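Local coordinates for protein peroxisomal catalase A (Saccharomyces cerevisiae, PDB 1A4E) that breaks down hydrogen peroxide to water and oxygen with a heme cofactor, probably protecting the cell from peroxide made by peroxisomal oxidases, at residues Asp109-Ala114 / Ala190-Met195; Ser184-Pro189 / Gln223-Leu228; Gly77-Ser82 / Tyr118-Asn123; Gly64-Thr69 / Arg294-Ile299. One frame throughout, in Å; residues are numbered along the deposited sequence.

Contact 1: residues Asp109-Ala114 / Ala190-Met195; sequences DPRGFA and ANYRSM. With HEM (protoporphyrin IX containing Fe), chain I.
Arg-111, Gly-112 and Phe-113 meet Tyr-192 and Met-195 where a strand of the catalase beta-barrel, which carries part of the heme pocket, is backed by the loop after helix 176-182. Asp-109 comes first: its carbonyl O accepts a bond from Arg-111 NH2 (2.9 Å), approached from above the carbonyl plane. Asp-109 OD2 takes backbone N-H groups of Val-97 and Gly-98. Pro-110 turns its ring to Gln-178 and Leu-182 of helix 176-182, and its O accepts a weak bond from Arg-111 NE.

Arg-111 itself is bent at both chi2 and chi3, and this folds its guanidinium back over its own chain, where NH2 also reaches Val-107 O. The aliphatic part is left to face the loop: Arg-111 CB touches Met-195 SD at 3.5 Å, and Arg-111 CD comes to the edge of the Tyr-192 ring, 3.7 Å from CE1. The guanidinium and ring planes stand 80° apart. An alanine in place of Arg-111 keeps CB but would probably leave a gap where CG and CD meet Met-195 SD and the Tyr-192 edge, and Val-107 O and Asp-109 O without their guanidinium donor.

Gly-112 passes between loop and cofactor. Its CA lies 3.7 Å from the heme methyl CMD, and a side chain would run into that methyl. With CG anti to the backbone N (chi1 -168°), Phe-113 meets both Phe-94 and Trp-260 edge-to-face. Ala-114 returns to the heme, its CB near propionate O1D. Met-195 CE lies 3.9 Å from Phe-113 CD2, the two side chains sliding past each other in opposite directions.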
# COMPACT_ATOMS: atom_id res chain seq x y z
N ASP B 109 1.05 -12.78 29.61
CA ASP B 109 1.19 -13.23 28.23
C ASP B 109 2.43 -14.10 28.13
O ASP B 109 3.28 -14.05 29.02
CB ASP B 109 1.38 -12.05 27.25
CG ASP B 109 0.23 -11.78 26.29
OD1 ASP B 109 -0.71 -12.57 26.19
OD2 ASP B 109 0.29 -10.76 25.62
N PRO B 110 2.64 -14.88 27.06
CA PRO B 110 3.97 -15.26 26.64
C PRO B 110 4.74 -14.01 26.22
O PRO B 110 4.18 -12.96 25.90
CB PRO B 110 3.76 -16.23 25.49
CG PRO B 110 2.31 -16.65 25.61
CD PRO B 110 1.62 -15.42 26.16
N ARG B 111 6.06 -14.13 26.31
CA ARG B 111 6.94 -13.11 25.80
C ARG B 111 7.66 -13.71 24.60
O ARG B 111 8.04 -14.88 24.60
CB ARG B 111 8.01 -12.69 26.79
CG ARG B 111 7.63 -12.06 28.12
CD ARG B 111 6.82 -10.77 27.99
NE ARG B 111 5.46 -11.12 28.32
CZ ARG B 111 4.84 -10.68 29.41
NH1 ARG B 111 5.36 -9.85 30.30
NH2 ARG B 111 3.66 -11.22 29.64
N GLY B 112 7.81 -12.91 23.53
CA GLY B 112 8.60 -13.32 22.39
C GLY B 112 10.07 -13.06 22.68
O GLY B 112 10.43 -12.18 23.47
N PHE B 113 10.91 -13.84 22.01
CA PHE B 113 12.36 -13.80 22.15
C PHE B 113 12.86 -14.23 20.77
O PHE B 113 13.17 -15.39 20.50
CB PHE B 113 12.77 -14.78 23.27
CG PHE B 113 14.21 -14.70 23.79
CD1 PHE B 113 15.29 -14.31 22.98
CD2 PHE B 113 14.45 -15.03 25.13
CE1 PHE B 113 16.59 -14.27 23.50
CE2 PHE B 113 15.75 -14.99 25.64
CZ PHE B 113 16.82 -14.61 24.83
N ALA B 114 12.87 -13.23 19.88
CA ALA B 114 13.29 -13.40 18.50
C ALA B 114 14.70 -12.89 18.28
O ALA B 114 14.98 -11.74 18.61
CB ALA B 114 12.35 -12.64 17.58
N ALA B 190 9.67 -10.48 35.55
CA ALA B 190 10.04 -9.21 36.18
C ALA B 190 10.60 -8.20 35.18
O ALA B 190 10.54 -6.99 35.38
CB ALA B 190 11.10 -9.46 37.25
N ASN B 191 11.17 -8.79 34.12
CA ASN B 191 11.73 -8.08 32.99
C ASN B 191 12.20 -9.09 31.94
O ASN B 191 12.13 -10.30 32.15
CB ASN B 191 12.89 -7.21 33.44
CG ASN B 191 13.98 -7.92 34.23
OD1 ASN B 191 14.70 -8.76 33.73
ND2 ASN B 191 14.11 -7.59 35.50
N TYR B 192 12.70 -8.60 30.79
CA TYR B 192 13.18 -9.45 29.71
C TYR B 192 14.50 -10.16 29.97
O TYR B 192 14.82 -11.18 29.35
CB TYR B 192 13.32 -8.61 28.43
CG TYR B 192 11.99 -8.13 27.87
CD1 TYR B 192 10.92 -9.02 27.75
CD2 TYR B 192 11.84 -6.79 27.48
CE1 TYR B 192 9.70 -8.59 27.25
CE2 TYR B 192 10.61 -6.35 26.98
CZ TYR B 192 9.55 -7.25 26.87
OH TYR B 192 8.33 -6.84 26.38
N ARG B 193 15.28 -9.62 30.92
CA ARG B 193 16.56 -10.20 31.31
C ARG B 193 16.39 -11.38 32.26
O ARG B 193 17.34 -12.10 32.55
CB ARG B 193 17.40 -9.14 31.99
CG ARG B 193 17.71 -7.97 31.06
CD ARG B 193 17.90 -6.68 31.82
NE ARG B 193 18.89 -6.80 32.86
CZ ARG B 193 18.64 -6.45 34.13
NH1 ARG B 193 17.48 -5.97 34.52
NH2 ARG B 193 19.60 -6.63 35.03
N SER B 194 15.17 -11.60 32.75
CA SER B 194 14.90 -12.62 33.75
C SER B 194 13.99 -13.74 33.25
O SER B 194 13.20 -14.28 34.02
CB SER B 194 14.29 -11.93 34.96
OG SER B 194 15.16 -10.96 35.52
N MET B 195 14.10 -14.08 31.96
CA MET B 195 13.29 -15.15 31.36
C MET B 195 14.09 -15.97 30.37
O MET B 195 15.15 -15.56 29.89
CB MET B 195 12.06 -14.58 30.63
CG MET B 195 12.38 -13.52 29.59
SD MET B 195 10.96 -12.98 28.61
CE MET B 195 11.73 -13.04 27.02
CHA HEM I . 5.25 -13.05 15.42
CHB HEM I . 2.52 -16.07 12.87
CHC HEM I . 3.26 -19.47 16.16
CHD HEM I . 6.76 -16.79 18.07
C1A HEM I . 4.31 -13.53 14.53
C2A HEM I . 3.87 -12.80 13.35
C3A HEM I . 3.17 -13.68 12.59
C4A HEM I . 3.16 -14.93 13.32
CMA HEM I . 2.58 -13.45 11.21
CAA HEM I . 4.20 -11.36 13.01
CBA HEM I . 5.29 -11.35 11.97
CGA HEM I . 5.71 -9.97 11.51
O1A HEM I . 4.88 -9.14 11.16
O2A HEM I . 6.91 -9.74 11.49
C1B HEM I . 2.51 -17.27 13.54
C2B HEM I . 1.74 -18.42 13.11
C3B HEM I . 1.86 -19.37 14.09
C4B HEM I . 2.73 -18.77 15.10
CMB HEM I . 0.96 -18.46 11.80
CAB HEM I . 1.29 -20.64 14.20
CBB HEM I . 0.62 -21.43 13.15
C1C HEM I . 4.31 -19.05 16.96
C2C HEM I . 5.04 -19.92 17.84
C3C HEM I . 6.08 -19.19 18.34
C4C HEM I . 5.96 -17.87 17.76
CMC HEM I . 4.71 -21.40 18.08
CAC HEM I . 7.10 -19.61 19.18
CBC HEM I . 8.01 -20.69 18.84
C1D HEM I . 6.64 -15.52 17.53
C2D HEM I . 7.47 -14.40 17.88
C3D HEM I . 7.03 -13.35 17.16
C4D HEM I . 5.93 -13.82 16.35
CMD HEM I . 8.64 -14.39 18.86
CAD HEM I . 7.54 -11.92 17.22
CBD HEM I . 8.67 -11.61 16.27
CGD HEM I . 9.14 -10.18 16.47
O1D HEM I . 9.58 -9.85 17.56
O2D HEM I . 9.05 -9.39 15.54
NA HEM I . 3.89 -14.85 14.48
NB HEM I . 3.13 -17.50 14.74
NC HEM I . 4.89 -17.81 16.87
ND HEM I . 5.71 -15.17 16.58
FE HEM I . 4.38 -16.32 15.70

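Contact 2: residues Ser184-Pro189 / Gln223-Leu228; sequences SDRGTP and QGIKNL
Arg-186 and Ile-225 cross at about a right angle, the isoleucine methyl CD1 sitting over the centre of one guanidinium face, 4.1 Å above its plane. Lower on the same side chain, Arg-186 CD rests 3.8 Å from Ile-225 CG2. The bends at chi2 and chi3 swing the guanidinium round to this position, although the side chain leaves the backbone pointing away from 223-228; its NH2 makes a weak bond to Tyr-198 OH.

Thr-188 is turned quite differently. Its OG1 stands between the backbone N and the carbonyl carbon (chi1 54°), from where it donates to Leu-228 O at 2.9 Å, arriving well above that carbonyl's plane. The backbone returns the grip: Leu-228 N gives a nearly straight bond to Thr-188 O (3.0 Å, 168°). Leu-228 then lays its CD1 against Pro-189 O at 3.9 Å and its side chain on Ile-236 of helix 230-239. Next door, Pro-189 and Asn-227 form a single beta bridge between two loops, continued by a backbone bond between Lys-226 and Ala-190.

Asp-185 points toward 223-228, its CB 4.0 Å from Asn-227 CB, but its carboxylate goes on to Gln-445 and Asn-452, with a weaker bond to Asn-448. The three belong to helix 445-457, so Asp-185 ties its own loop to that helix, and the aspartate's charge is probably spread over neutral amide N-H groups.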
# COMPACT_ATOMS: atom_id res chain seq x y z
N SER B 184 0.85 -19.33 35.53
CA SER B 184 1.77 -19.35 36.65
C SER B 184 2.43 -17.97 36.69
O SER B 184 2.17 -17.13 35.82
CB SER B 184 2.82 -20.43 36.46
OG SER B 184 3.75 -20.13 35.43
N ASP B 185 3.30 -17.68 37.67
CA ASP B 185 3.96 -16.38 37.70
C ASP B 185 5.01 -16.18 36.62
O ASP B 185 5.48 -15.07 36.40
CB ASP B 185 4.58 -16.16 39.09
CG ASP B 185 3.58 -15.87 40.21
OD1 ASP B 185 2.40 -15.66 39.96
OD2 ASP B 185 4.02 -15.84 41.36
N ARG B 186 5.38 -17.26 35.92
CA ARG B 186 6.23 -17.21 34.74
C ARG B 186 5.53 -16.45 33.62
O ARG B 186 6.18 -15.94 32.71
CB ARG B 186 6.54 -18.62 34.25
CG ARG B 186 7.31 -19.48 35.24
CD ARG B 186 8.79 -19.13 35.23
NE ARG B 186 9.38 -19.53 33.97
CZ ARG B 186 10.27 -20.52 33.87
NH1 ARG B 186 10.68 -21.21 34.94
NH2 ARG B 186 10.76 -20.82 32.66
N GLY B 187 4.19 -16.34 33.68
CA GLY B 187 3.38 -15.59 32.73
C GLY B 187 3.54 -14.08 32.86
O GLY B 187 3.13 -13.34 31.96
N THR B 188 4.11 -13.61 33.98
CA THR B 188 4.43 -12.20 34.17
C THR B 188 5.89 -12.05 34.64
O THR B 188 6.14 -11.86 35.84
CB THR B 188 3.44 -11.57 35.21
OG1 THR B 188 3.49 -12.38 36.38
CG2 THR B 188 2.01 -11.47 34.71
N PRO B 189 6.92 -12.11 33.77
CA PRO B 189 8.34 -11.94 34.12
C PRO B 189 8.62 -10.58 34.74
O PRO B 189 7.90 -9.62 34.48
CB PRO B 189 9.10 -12.12 32.83
CG PRO B 189 8.13 -12.84 31.94
CD PRO B 189 6.80 -12.24 32.32
N GLN B 223 20.91 -14.30 34.39
CA GLN B 223 20.46 -13.42 35.46
C GLN B 223 19.51 -14.15 36.40
O GLN B 223 19.26 -13.69 37.51
CB GLN B 223 19.74 -12.20 34.89
CG GLN B 223 20.59 -11.22 34.09
CD GLN B 223 21.15 -11.75 32.78
OE1 GLN B 223 22.35 -11.85 32.58
NE2 GLN B 223 20.27 -12.13 31.86
N GLY B 224 18.97 -15.30 35.98
CA GLY B 224 18.05 -16.07 36.79
C GLY B 224 16.59 -15.68 36.55
O GLY B 224 16.30 -14.54 36.19
N ILE B 225 15.69 -16.65 36.74
CA ILE B 225 14.26 -16.42 36.62
C ILE B 225 13.77 -15.58 37.79
O ILE B 225 14.01 -15.88 38.96
CB ILE B 225 13.52 -17.78 36.56
CG1 ILE B 225 13.87 -18.51 35.27
CG2 ILE B 225 12.01 -17.56 36.64
CD1 ILE B 225 13.38 -17.81 33.98
N LYS B 226 13.10 -14.49 37.44
CA LYS B 226 12.53 -13.58 38.41
C LYS B 226 11.20 -13.16 37.81
O LYS B 226 11.10 -12.83 36.63
CB LYS B 226 13.47 -12.39 38.60
CG LYS B 226 13.06 -11.48 39.75
CD LYS B 226 13.92 -10.23 39.72
CE LYS B 226 13.13 -9.08 40.36
NZ LYS B 226 13.66 -7.79 39.93
N ASN B 227 10.16 -13.25 38.64
CA ASN B 227 8.79 -12.98 38.26
C ASN B 227 8.10 -11.99 39.19
O ASN B 227 8.54 -11.67 40.30
CB ASN B 227 7.95 -14.25 38.26
CG ASN B 227 8.45 -15.36 37.36
OD1 ASN B 227 8.73 -15.16 36.19
ND2 ASN B 227 8.55 -16.57 37.91
N LEU B 228 6.97 -11.51 38.67
CA LEU B 228 6.08 -10.64 39.40
C LEU B 228 4.81 -11.43 39.73
O LEU B 228 4.49 -12.45 39.11
CB LEU B 228 5.69 -9.43 38.57
CG LEU B 228 6.76 -8.47 38.06
CD1 LEU B 228 6.09 -7.42 37.19
CD2 LEU B 228 7.49 -7.83 39.23

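Contact 3: residues Gly77-Ser82 / Tyr118-Asn123; sequences GSAMFS and YTEEGN
The backbone N of Ala-79 meets Glu-121 OE1 from above the carboxylate plane, 54° out of it, yet the bond is nearly straight (3.0 Å, 166° at the hydrogen). Glu-121 reaches across with its chain extended beyond CG. Ala-79 CB is close to both acids, 3.4 Å from Glu-120 OE1 and 3.5 Å from Glu-121 OE1; Glu-120 is held by a salt bridge to Lys-86.

Two waters bridge the segments as well: one donates to Gly-77 O and Glu-121 OE2, the other links Met-80 N, Thr-119 OG1 and Glu-121 OE1. Glu-121 OE2 is also hydrogen-bonded to Gln-399 NE2. The acid stands on the type I turn of the beta hairpin joining strands 112-119 and 122-129. There Thr-119 OG1 takes the N-H of Glu-121 (3.1 Å), an ST turn, and donates to Gly-122 O, while its CG2 packs 3.8 Å from Met-80 SD. An alanine in place of Glu-121 would probably leave Ala-79 N and Gln-399 NE2 without their acceptor and both waters loosely held. Glu-121 O accepts a hydrogen bond from Asn-14 ND2 of a neighbouring subunit. The negative charge is thus likely to be eased by N-H groups at the start of the 3-10 turn 79-81, one direct and one through water.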
# COMPACT_ATOMS: atom_id res chain seq x y z
N GLY B 77 26.53 -28.44 11.14
CA GLY B 77 27.60 -27.96 10.30
C GLY B 77 27.53 -26.48 9.92
O GLY B 77 28.34 -26.05 9.10
N SER B 78 26.59 -25.68 10.47
CA SER B 78 26.48 -24.25 10.16
C SER B 78 27.74 -23.49 10.54
O SER B 78 28.32 -23.72 11.60
CB SER B 78 25.32 -23.61 10.91
OG SER B 78 24.12 -24.29 10.59
N ALA B 79 28.16 -22.58 9.66
CA ALA B 79 29.37 -21.79 9.86
C ALA B 79 29.42 -20.97 11.14
O ALA B 79 30.50 -20.81 11.70
CB ALA B 79 29.57 -20.84 8.70
N MET B 80 28.29 -20.50 11.66
CA MET B 80 28.30 -19.72 12.89
C MET B 80 28.76 -20.54 14.09
O MET B 80 29.23 -19.98 15.08
CB MET B 80 26.91 -19.15 13.16
CG MET B 80 25.80 -20.13 13.48
SD MET B 80 24.24 -19.30 13.86
CE MET B 80 24.59 -18.48 15.39
N PHE B 81 28.67 -21.87 14.00
CA PHE B 81 29.10 -22.78 15.05
C PHE B 81 30.47 -23.40 14.79
O PHE B 81 30.97 -24.11 15.65
CB PHE B 81 28.10 -23.92 15.22
CG PHE B 81 26.68 -23.52 15.59
CD1 PHE B 81 26.44 -22.64 16.65
CD2 PHE B 81 25.61 -24.07 14.88
CE1 PHE B 81 25.13 -22.31 16.99
CE2 PHE B 81 24.30 -23.73 15.23
CZ PHE B 81 24.06 -22.86 16.29
N SER B 82 31.15 -23.12 13.67
CA SER B 82 32.37 -23.82 13.31
C SER B 82 33.61 -23.76 14.18
O SER B 82 34.41 -24.69 14.13
CB SER B 82 32.78 -23.42 11.90
OG SER B 82 33.09 -22.04 11.83
N TYR B 118 23.54 -12.49 12.06
CA TYR B 118 24.09 -12.08 10.79
C TYR B 118 25.27 -12.98 10.49
O TYR B 118 26.42 -12.61 10.74
CB TYR B 118 24.54 -10.62 10.87
CG TYR B 118 23.41 -9.67 11.20
CD1 TYR B 118 22.50 -9.27 10.21
CD2 TYR B 118 23.28 -9.18 12.50
CE1 TYR B 118 21.46 -8.39 10.53
CE2 TYR B 118 22.25 -8.31 12.83
CZ TYR B 118 21.35 -7.92 11.84
OH TYR B 118 20.33 -7.05 12.16
N THR B 119 24.99 -14.18 9.97
CA THR B 119 26.07 -15.12 9.71
C THR B 119 26.64 -15.01 8.29
O THR B 119 26.06 -14.36 7.41
CB THR B 119 25.59 -16.59 9.98
OG1 THR B 119 25.07 -17.09 8.76
CG2 THR B 119 24.51 -16.70 11.06
N GLU B 120 27.78 -15.67 8.04
CA GLU B 120 28.43 -15.69 6.73
C GLU B 120 27.66 -16.48 5.70
O GLU B 120 28.04 -16.49 4.53
CB GLU B 120 29.80 -16.30 6.82
CG GLU B 120 30.64 -15.75 7.94
CD GLU B 120 31.64 -16.77 8.46
OE1 GLU B 120 31.22 -17.87 8.82
OE2 GLU B 120 32.82 -16.45 8.50
N GLU B 121 26.61 -17.20 6.12
CA GLU B 121 25.75 -17.96 5.22
C GLU B 121 24.34 -17.37 5.22
O GLU B 121 23.34 -18.05 5.02
CB GLU B 121 25.69 -19.40 5.69
CG GLU B 121 27.03 -20.12 5.68
CD GLU B 121 27.00 -21.50 6.33
OE1 GLU B 121 26.39 -21.69 7.38
OE2 GLU B 121 27.61 -22.41 5.76
N GLY B 122 24.27 -16.06 5.45
CA GLY B 122 23.01 -15.35 5.49
C GLY B 122 22.48 -15.19 6.90
O GLY B 122 23.08 -15.61 7.88
N ASN B 123 21.32 -14.55 7.00
CA ASN B 123 20.71 -14.37 8.29
C ASN B 123 20.01 -15.63 8.78
O ASN B 123 19.55 -16.48 8.01
CB ASN B 123 19.74 -13.19 8.19
CG ASN B 123 20.45 -11.86 8.06
OD1 ASN B 123 21.67 -11.76 8.18
ND2 ASN B 123 19.72 -10.78 7.78
O HOH W 1 29.21 -24.58 6.79
O HOH W 2 25.79 -20.08 9.62

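Contact 4: residues Gly64-Thr69 / Arg294-Ile299; sequences GYFEVT and RRVGKI
Phe-66 turns its ring edge to two aliphatic groups of the facing strand, with Ile-299 CG1 3.9 Å from CD1 and Val-296 CG1 3.9 Å from CZ. Its CG lies anti to the backbone N (chi1 172°), which lays the ring along the strand pair and past Gly-297. Thr-69 comes in beyond it, OG1 3.3 Å from Gly-297 CA and CG2 against Lys-298 CG. The backbones themselves are joined by Glu-67 N to Lys-298 O and the reverse bond, each 2.9 Å, and by Thr-69 N to Val-296 O at 3.1 Å.

These are antiparallel neighbours of the catalase beta-barrel, strands 59-68 and 294-303. Two residues of one strand, Val-296 and Gly-297, stand across from the single residue Val-262 of strand 259-267, a classic beta bulge, and a side chain at Gly-297 would collide with Glu-67 O and the Phe-66 ring.

On the side of the sheet where Glu-67 and Lys-298 project, the polar ends part: Glu-67 forms a salt bridge with Arg-87, which also makes a cation-pi contact with the Tyr-65 ring, whereas Lys-298 NZ pairs with Asp-222. Arg-295 NH1 forms a salt bridge with Asp-70, just past Thr-69. On the face with Ile-299, Phe-66 touches Val-262; Val-296 packs on Ile-72 and Ile-264.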
# COMPACT_ATOMS: atom_id res chain seq x y z
N GLY B 64 23.61 -7.28 20.04
CA GLY B 64 24.63 -7.96 20.81
C GLY B 64 25.36 -8.97 19.95
O GLY B 64 25.58 -8.73 18.77
N TYR B 65 25.75 -10.09 20.55
CA TYR B 65 26.44 -11.14 19.82
C TYR B 65 26.19 -12.51 20.43
O TYR B 65 25.81 -12.65 21.59
CB TYR B 65 27.96 -10.89 19.77
CG TYR B 65 28.66 -10.85 21.13
CD1 TYR B 65 28.77 -9.65 21.83
CD2 TYR B 65 29.19 -12.03 21.68
CE1 TYR B 65 29.39 -9.62 23.08
CE2 TYR B 65 29.81 -12.01 22.93
CZ TYR B 65 29.90 -10.80 23.62
OH TYR B 65 30.52 -10.78 24.85
N PHE B 66 26.40 -13.52 19.59
CA PHE B 66 26.39 -14.91 19.99
C PHE B 66 27.86 -15.33 19.95
O PHE B 66 28.58 -15.00 19.00
CB PHE B 66 25.59 -15.76 19.02
CG PHE B 66 25.71 -17.26 19.27
CD1 PHE B 66 24.96 -17.88 20.29
CD2 PHE B 66 26.59 -18.03 18.50
CE1 PHE B 66 25.10 -19.25 20.52
CE2 PHE B 66 26.72 -19.40 18.74
CZ PHE B 66 25.98 -20.01 19.76
N GLU B 67 28.33 -16.05 20.97
CA GLU B 67 29.69 -16.56 21.00
C GLU B 67 29.63 -18.08 21.18
O GLU B 67 28.92 -18.56 22.05
CB GLU B 67 30.46 -15.95 22.16
CG GLU B 67 31.95 -16.26 22.08
CD GLU B 67 32.78 -15.71 23.23
OE1 GLU B 67 32.77 -14.50 23.45
OE2 GLU B 67 33.43 -16.50 23.91
N VAL B 68 30.34 -18.85 20.36
CA VAL B 68 30.41 -20.30 20.52
C VAL B 68 31.34 -20.60 21.69
O VAL B 68 32.44 -20.05 21.77
CB VAL B 68 30.98 -20.97 19.25
CG1 VAL B 68 31.02 -22.48 19.42
CG2 VAL B 68 30.11 -20.62 18.05
N THR B 69 30.92 -21.43 22.65
CA THR B 69 31.79 -21.78 23.76
C THR B 69 32.07 -23.28 23.80
O THR B 69 33.01 -23.73 24.46
CB THR B 69 31.18 -21.31 25.11
OG1 THR B 69 29.90 -21.90 25.27
CG2 THR B 69 31.08 -19.79 25.15
N ARG B 294 22.82 -30.04 26.37
CA ARG B 294 24.19 -29.97 25.91
C ARG B 294 24.50 -28.50 25.63
O ARG B 294 23.70 -27.83 24.98
CB ARG B 294 24.31 -30.82 24.66
CG ARG B 294 25.69 -30.77 24.05
CD ARG B 294 25.81 -31.72 22.89
NE ARG B 294 27.10 -31.50 22.27
CZ ARG B 294 27.54 -32.26 21.28
NH1 ARG B 294 26.82 -33.27 20.80
NH2 ARG B 294 28.72 -32.00 20.74
N ARG B 295 25.64 -27.96 26.09
CA ARG B 295 25.92 -26.54 25.91
C ARG B 295 26.50 -26.16 24.56
O ARG B 295 27.32 -26.87 23.98
CB ARG B 295 26.84 -26.09 27.05
CG ARG B 295 27.03 -24.58 27.15
CD ARG B 295 27.59 -24.12 28.50
NE ARG B 295 28.60 -25.03 28.99
CZ ARG B 295 29.90 -24.79 28.90
NH1 ARG B 295 30.38 -23.68 28.35
NH2 ARG B 295 30.74 -25.72 29.33
N VAL B 296 26.05 -25.02 24.03
CA VAL B 296 26.46 -24.52 22.73
C VAL B 296 27.24 -23.21 22.85
O VAL B 296 28.37 -23.13 22.37
CB VAL B 296 25.24 -24.29 21.83
CG1 VAL B 296 25.71 -23.89 20.43
CG2 VAL B 296 24.41 -25.56 21.73
N GLY B 297 26.65 -22.17 23.45
CA GLY B 297 27.32 -20.88 23.53
C GLY B 297 26.57 -19.83 24.32
O GLY B 297 25.78 -20.16 25.19
N LYS B 298 26.81 -18.55 24.02
CA LYS B 298 26.21 -17.44 24.77
C LYS B 298 25.59 -16.38 23.89
O LYS B 298 26.07 -16.13 22.78
CB LYS B 298 27.22 -16.65 25.60
CG LYS B 298 28.24 -17.41 26.41
CD LYS B 298 28.32 -16.88 27.84
CE LYS B 298 27.03 -17.17 28.62
NZ LYS B 298 27.29 -17.25 30.04
N ILE B 299 24.53 -15.72 24.37
CA ILE B 299 24.00 -14.54 23.72
C ILE B 299 24.18 -13.42 24.73
O ILE B 299 23.68 -13.51 25.85
CB ILE B 299 22.50 -14.74 23.36
CG1 ILE B 299 22.39 -15.76 22.23
CG2 ILE B 299 21.86 -13.40 22.97
CD1 ILE B 299 20.95 -16.14 21.84

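Overall arrangement
From the N terminus, strand 59-68 opens contact 4, which closes only at 294-299 and so encloses the other three. Loop 77-82 follows and waits for the hairpin turn at 118-123 to complete contact 3, where Met-80 and Phe-81 also pack on Phe-66 and Val-68 of contact 4. Before that turn the chain has passed 109-114, so contacts 1 and 3 cross while sharing strand 112-119. Contact 2 opens at 184-189, contact 1 closes at 190-195, and contact 2 closes at 223-228; these two cross and touch. Contact 4 pairs two barrel strands, contact 3 holds a loop to a hairpin turn, contact 1 sets a loop against strand 112-119, and contact 2 joins that loop to the one before helix 230-239.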